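Local structure of hypothetical protein AF2331 (2FDO) at residues D32-K38 / Y50-A56. The protein is of unknown function but forms an unusual interdigitated dimer with a new type of alpha + beta fold. Sequence-based numbering, arbitrary orientation.
Sequences DVTDFCK and YCFAEFA
The backbones of V33-K38 and Y50-A56 run antiparallel, their axes 163° apart, and C37 pairs with F52 through two hydrogen bonds, F52 N to C37 O being the shorter at 2.7 Å. Between V33 and D35 the register slips by one residue, which defines a beta bulge: E54 N donates to D35 O while E54 O accepts from T34 N. At this bulge T34 OG1 donates to E54 OE1 (2.5 Å), approaching the anti side of the carboxylate from 31° out of its plane. E54 reaches that hydroxyl with CG anti to the backbone N (chi1 176°) and an extended chain. With an alanine here the carboxylate is gone, and the T34 hydroxyl would probably lose this acceptor and be free to turn. The two segments belong to the arms of a beta hairpin, strands 25-41 and 48-58; Y50-A56 also pairs antiparallel with a strand of the second subunit, so the sheet continues across the interdigitated dimer. On the face bearing V33, F36 and K38, F36 CD1 meets the A53 methyl at the ring edge, 3.8 Å from CB, and its CZ reaches C51 CB at 4.0 Å. Further along, V33 CG2 touches F55 CE2 at 3.5 Å. The reverse face brings C37 SG to 4.0 Å from F52 CB and obliquely beside that ring. At the bulge itself, T34 CG2 meets the A56 methyl, CB, at 3.6 Å, while at the start of its segment the D32 carboxylate is hydrogen-bonded through OD2 to H2 of the second subunit.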
loop_
_atom_site.group_PDB
_atom_site.type_symbol
_atom_site.label_atom_id
_atom_site.label_comp_id
_atom_site.label_asym_id
_atom_site.label_seq_id
_atom_site.Cartn_x
_atom_site.Cartn_y
_atom_site.Cartn_z
ATOM N N ASP A 32 4.373 -2.655 7.460
ATOM C CA ASP A 32 5.805 -2.594 7.821
ATOM C C ASP A 32 6.516 -1.532 6.970
ATOM O O ASP A 32 7.150 -1.839 5.945
ATOM C CB ASP A 32 6.426 -3.995 7.647
ATOM C CG ASP A 32 7.754 -4.158 8.336
ATOM O OD1 ASP A 32 8.203 -3.242 9.066
ATOM O OD2 ASP A 32 8.378 -5.248 8.201
ATOM N N VAL A 33 6.391 -0.273 7.361
ATOM C CA VAL A 33 6.995 0.801 6.588
ATOM C C VAL A 33 8.479 0.862 6.879
ATOM O O VAL A 33 8.858 1.143 8.007
ATOM C CB VAL A 33 6.406 2.148 6.918
ATOM C CG1 VAL A 33 7.097 3.259 6.084
ATOM C CG2 VAL A 33 4.928 2.137 6.648
ATOM N N THR A 34 9.324 0.586 5.897
ATOM C CA THR A 34 10.752 0.561 6.155
ATOM C C THR A 34 11.444 1.885 5.838
ATOM O O THR A 34 12.605 2.051 6.147
ATOM C CB THR A 34 11.450 -0.589 5.364
ATOM O OG1 THR A 34 11.150 -0.461 3.964
ATOM C CG2 THR A 34 10.971 -1.929 5.860
ATOM N N ASP A 35 10.739 2.810 5.183
ATOM C CA ASP A 35 11.272 4.131 4.880
ATOM C C ASP A 35 10.152 4.978 4.407
ATOM O O ASP A 35 9.187 4.470 3.866
ATOM C CB ASP A 35 12.301 4.090 3.776
ATOM C CG ASP A 35 13.302 5.262 3.869
ATOM O OD1 ASP A 35 13.034 6.316 4.561
ATOM O OD2 ASP A 35 14.417 5.093 3.289
ATOM N N PHE A 36 10.270 6.276 4.620
ATOM C CA PHE A 36 9.292 7.240 4.176
ATOM C C PHE A 36 9.976 8.597 4.074
ATOM O O PHE A 36 10.701 8.973 4.964
ATOM C CB PHE A 36 8.162 7.322 5.172
ATOM C CG PHE A 36 7.165 8.396 4.849
ATOM C CD1 PHE A 36 6.005 8.092 4.147
ATOM C CD2 PHE A 36 7.405 9.719 5.221
ATOM C CE1 PHE A 36 5.108 9.081 3.821
ATOM C CE2 PHE A 36 6.530 10.710 4.904
ATOM C CZ PHE A 36 5.370 10.398 4.196
ATOM N N CYS A 37 9.728 9.334 2.995
ATOM C CA CYS A 37 10.350 10.631 2.766
ATOM C C CYS A 37 9.639 11.320 1.617
ATOM O O CYS A 37 8.762 10.733 1.000
ATOM C CB CYS A 37 11.812 10.464 2.364
ATOM S SG CYS A 37 11.921 9.645 0.761
ATOM N N LYS A 38 10.067 12.546 1.319
ATOM C CA LYS A 38 9.536 13.362 0.231
ATOM C C LYS A 38 10.667 13.709 -0.692
ATOM O O LYS A 38 11.792 13.871 -0.263
ATOM C CB LYS A 38 8.948 14.686 0.742
ATOM C CG LYS A 38 7.788 14.508 1.657
ATOM C CD LYS A 38 6.747 15.540 1.404
ATOM C CE LYS A 38 6.912 16.710 2.323
ATOM N NZ LYS A 38 5.573 17.367 2.460
ATOM N N TYR A 50 6.594 14.628 -4.013
ATOM C CA TYR A 50 5.945 13.359 -3.808
ATOM C C TYR A 50 6.395 12.760 -2.487
ATOM O O TYR A 50 7.520 13.014 -2.028
ATOM C CB TYR A 50 6.185 12.418 -5.003
ATOM C CG TYR A 50 5.538 12.927 -6.268
ATOM C CD1 TYR A 50 6.240 13.769 -7.134
ATOM C CD2 TYR A 50 4.201 12.611 -6.588
ATOM C CE1 TYR A 50 5.659 14.265 -8.289
ATOM C CE2 TYR A 50 3.591 13.112 -7.734
ATOM C CZ TYR A 50 4.324 13.941 -8.578
ATOM O OH TYR A 50 3.770 14.447 -9.741
ATOM N N CYS A 51 5.503 11.999 -1.849
ATOM C CA CYS A 51 5.886 11.202 -0.705
ATOM C C CYS A 51 6.169 9.810 -1.182
ATOM O O CYS A 51 5.512 9.308 -2.091
ATOM C CB CYS A 51 4.784 11.091 0.326
ATOM S SG CYS A 51 3.898 12.594 0.740
ATOM N N PHE A 52 7.131 9.183 -0.521
ATOM C CA PHE A 52 7.577 7.874 -0.890
ATOM C C PHE A 52 7.462 7.019 0.338
ATOM O O PHE A 52 8.003 7.337 1.399
ATOM C CB PHE A 52 9.012 7.977 -1.409
ATOM C CG PHE A 52 9.119 8.740 -2.724
ATOM C CD1 PHE A 52 9.096 10.154 -2.753
ATOM C CD2 PHE A 52 9.200 8.051 -3.946
ATOM C CE1 PHE A 52 9.178 10.858 -3.989
ATOM C CE2 PHE A 52 9.262 8.771 -5.201
ATOM C CZ PHE A 52 9.264 10.186 -5.192
ATOM N N ALA A 53 6.712 5.939 0.217
ATOM C CA ALA A 53 6.503 5.075 1.366
ATOM C C ALA A 53 6.848 3.664 0.906
ATOM O O ALA A 53 6.360 3.202 -0.133
ATOM C CB ALA A 53 5.104 5.154 1.828
ATOM N N GLU A 54 7.720 3.021 1.667
ATOM C CA GLU A 54 8.257 1.752 1.300
ATOM C C GLU A 54 7.805 0.749 2.345
ATOM O O GLU A 54 7.896 1.031 3.548
ATOM C CB GLU A 54 9.807 1.806 1.281
ATOM C CG GLU A 54 10.427 0.431 0.975
ATOM C CD GLU A 54 11.946 0.448 1.045
ATOM O OE1 GLU A 54 12.528 0.604 2.169
ATOM O OE2 GLU A 54 12.554 0.304 -0.056
ATOM N N PHE A 55 7.394 -0.424 1.890
ATOM C CA PHE A 55 6.840 -1.439 2.749
ATOM C C PHE A 55 7.558 -2.692 2.444
ATOM O O PHE A 55 7.931 -2.912 1.276
ATOM C CB PHE A 55 5.317 -1.702 2.493
ATOM C CG PHE A 55 4.451 -0.482 2.641
ATOM C CD1 PHE A 55 4.315 0.410 1.597
ATOM C CD2 PHE A 55 3.781 -0.225 3.826
ATOM C CE1 PHE A 55 3.499 1.546 1.730
ATOM C CE2 PHE A 55 2.977 0.895 3.956
ATOM C CZ PHE A 55 2.814 1.762 2.895
ATOM N N ALA A 56 7.706 -3.492 3.503
ATOM C CA ALA A 56 8.348 -4.791 3.519
ATOM C C ALA A 56 7.310 -5.864 3.724
ATOM O O ALA A 56 6.312 -5.676 4.440
ATOM C CB ALA A 56 9.316 -4.870 4.667
#